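Local coordinates for protein purine nucleoside phosphorylase (Caulobacter vibrioides, PDB 1XFJ) that probably acts as a purine nucleoside phosphorylase of the YfiH/LACC1 family, cleaving inosine and methylthioadenosine with phosphate and deaminating adenosine, at residues A[37-42]-A[53-58]. Residues are numbered along the deposited sequence; the frame is centred on the assembly and turned at random.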
loop_
_atom_site.group_PDB
_atom_site.type_symbol
_atom_site.label_atom_id
_atom_site.label_comp_id
_atom_site.label_asym_id
_atom_site.label_seq_id
_atom_site.Cartn_x
_atom_site.Cartn_y
_atom_site.Cartn_z
ATOM N N ASP A 37 15.404 3.112 11.080
ATOM C CA ASP A 37 16.556 2.717 10.270
ATOM C C ASP A 37 16.417 2.773 8.753
ATOM O O ASP A 37 15.870 1.881 8.113
ATOM C CB ASP A 37 17.061 1.337 10.712
ATOM C CG ASP A 37 18.275 0.867 9.913
ATOM O OD1 ASP A 37 19.042 1.717 9.408
ATOM O OD2 ASP A 37 18.469 -0.362 9.800
ATOM N N SER A 38 16.874 3.900 8.173
ATOM C CA SER A 38 17.035 4.151 6.747
ATOM C C SER A 38 15.775 4.764 6.145
ATOM O O SER A 38 15.499 5.962 6.239
ATOM C CB SER A 38 17.399 2.859 6.014
ATOM O OG SER A 38 18.380 3.094 5.019
ATOM N N LEU A 39 15.054 3.976 5.289
ATOM C CA LEU A 39 13.980 4.516 4.452
ATOM C C LEU A 39 12.563 4.736 4.969
ATOM O O LEU A 39 11.600 4.186 4.428
ATOM C CB LEU A 39 13.920 3.706 3.156
ATOM C CG LEU A 39 13.481 4.469 1.904
ATOM C CD1 LEU A 39 14.493 5.563 1.583
ATOM C CD2 LEU A 39 13.372 3.495 0.739
ATOM N N ASN A 40 12.434 5.594 5.973
ATOM C CA ASN A 40 11.134 5.917 6.548
ATOM C C ASN A 40 10.520 7.125 5.840
ATOM O O ASN A 40 11.105 8.210 5.828
ATOM C CB ASN A 40 11.293 6.208 8.042
ATOM C CG ASN A 40 10.038 6.780 8.661
ATOM O OD1 ASN A 40 8.926 6.360 8.336
ATOM N ND2 ASN A 40 10.208 7.736 9.571
ATOM N N VAL A 41 9.334 6.940 5.263
ATOM C CA VAL A 41 8.667 8.023 4.543
ATOM C C VAL A 41 7.490 8.633 5.308
ATOM O O VAL A 41 6.781 9.495 4.781
ATOM C CB VAL A 41 8.152 7.543 3.161
ATOM C CG1 VAL A 41 9.319 7.067 2.304
ATOM C CG2 VAL A 41 7.128 6.430 3.339
ATOM N N GLY A 42 7.300 8.202 6.552
ATOM C CA GLY A 42 6.201 8.703 7.363
ATOM C C GLY A 42 6.297 10.131 7.874
ATOM O O GLY A 42 6.960 10.402 8.879
ATOM N N GLU A 53 12.054 13.677 4.844
ATOM C CA GLU A 53 12.042 14.364 3.561
ATOM C C GLU A 53 13.143 13.852 2.638
ATOM O O GLU A 53 12.944 13.745 1.424
ATOM C CB GLU A 53 12.183 15.872 3.769
ATOM C CG GLU A 53 10.932 16.496 4.363
ATOM C CD GLU A 53 9.696 16.203 3.525
ATOM O OE1 GLU A 53 9.673 16.596 2.340
ATOM O OE2 GLU A 53 8.750 15.576 4.050
ATOM N N GLU A 54 14.301 13.535 3.208
ATOM C CA GLU A 54 15.410 13.024 2.412
ATOM C C GLU A 54 15.050 11.651 1.863
ATOM O O GLU A 54 15.359 11.332 0.717
ATOM C CB GLU A 54 16.683 12.941 3.260
ATOM C CG GLU A 54 17.830 12.136 2.651
ATOM C CD GLU A 54 18.410 12.749 1.388
ATOM O OE1 GLU A 54 18.201 13.956 1.156
ATOM O OE2 GLU A 54 19.097 12.024 0.633
ATOM N N ASN A 55 14.386 10.837 2.675
ATOM C CA ASN A 55 13.996 9.510 2.217
ATOM C C ASN A 55 13.005 9.631 1.067
ATOM O O ASN A 55 13.113 8.918 0.068
ATOM C CB ASN A 55 13.394 8.697 3.364
ATOM C CG ASN A 55 14.401 8.414 4.458
ATOM O OD1 ASN A 55 15.561 8.116 4.176
ATOM N ND2 ASN A 55 13.966 8.498 5.711
ATOM N N ARG A 56 12.045 10.541 1.207
ATOM C CA ARG A 56 11.051 10.758 0.162
ATOM C C ARG A 56 11.731 11.230 -1.123
ATOM O O ARG A 56 11.348 10.833 -2.220
ATOM C CB ARG A 56 10.017 11.797 0.611
ATOM C CG ARG A 56 8.992 11.276 1.604
ATOM C CD ARG A 56 8.071 12.390 2.085
ATOM N NE ARG A 56 7.456 13.104 0.969
ATOM C CZ ARG A 56 6.172 13.024 0.640
ATOM N NH1 ARG A 56 5.346 12.259 1.343
ATOM N NH2 ARG A 56 5.713 13.708 -0.398
ATOM N N ALA A 57 12.748 12.076 -0.981
ATOM C CA ALA A 57 13.467 12.590 -2.142
ATOM C C ALA A 57 14.207 11.463 -2.857
ATOM O O ALA A 57 14.263 11.422 -4.088
ATOM C CB ALA A 57 14.442 13.673 -1.711
ATOM N N ARG A 58 14.776 10.543 -2.085
ATOM C CA ARG A 58 15.501 9.425 -2.675
ATOM C C ARG A 58 14.568 8.573 -3.518
ATOM O O ARG A 58 14.927 8.134 -4.615
ATOM C CB ARG A 58 16.138 8.571 -1.581
ATOM C CG ARG A 58 17.184 9.334 -0.802
ATOM C CD ARG A 58 18.005 8.455 0.117
ATOM N NE ARG A 58 19.155 9.218 0.593
ATOM C CZ ARG A 58 20.271 8.690 1.083
ATOM N NH1 ARG A 58 20.410 7.375 1.183
ATOM N NH2 ARG A 58 21.261 9.487 1.450
#
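Asn-55 reaches from helix 49-62 to the backbone of the loop at Ser-38 to Asn-40. Its ND2 donates a hydrogen bond to Asn-40 O at 2.9 Å, bent to 147° at the hydrogen. The donor is tilted from the carbonyl plane of Asn-40. A chi1 of -65° turns Asn-55 CG away from its own carbonyl carbon and brings it to 3.2 Å from Ser-38 O. Asn-55 is buried, and outside partners satisfy both ends of its amide: OD1 accepts from Val-31 N, and ND2 also bonds Ser-32 OG. These bonds fix which way round the amide sits.

The loop has its own shape. Leu-39 is the centre of an inverse gamma turn, closed by Asn-40 N to Ser-38 O. Asn-40 OD1 accepts from Gly-42 N at 3.0 Å, an Asx turn, and also from Arg-252 N.

Apolar atoms pack beside this polar group. Leu-39 and Asn-55 run past each other, pointing opposite ways, with Leu-39 CD1 3.8 Å from Asn-55 CB. The touch between Val-41 CB and Arg-56 CG is looser, at 4.1 Å.

The side at Glu-54 and Arg-58 is looser and partly exposed. These two residues form a salt bridge one turn apart. Arg-58 NE meets Glu-54 OE2 at 2.8 Å, in the guanidinium plane and nearly straight. Arg-58 NH1 bonds Gly-29 O of a neighbouring loop. Neither residue packs closely on the loop 37-42.

The contact joins the loop after strand 20-25 to the helix that follows it. Leu-39 and Val-41 also touch Ile-59 further along helix 49-62, while Arg-56 extends to Leu-70 and Val-72 of edge strand 70-72.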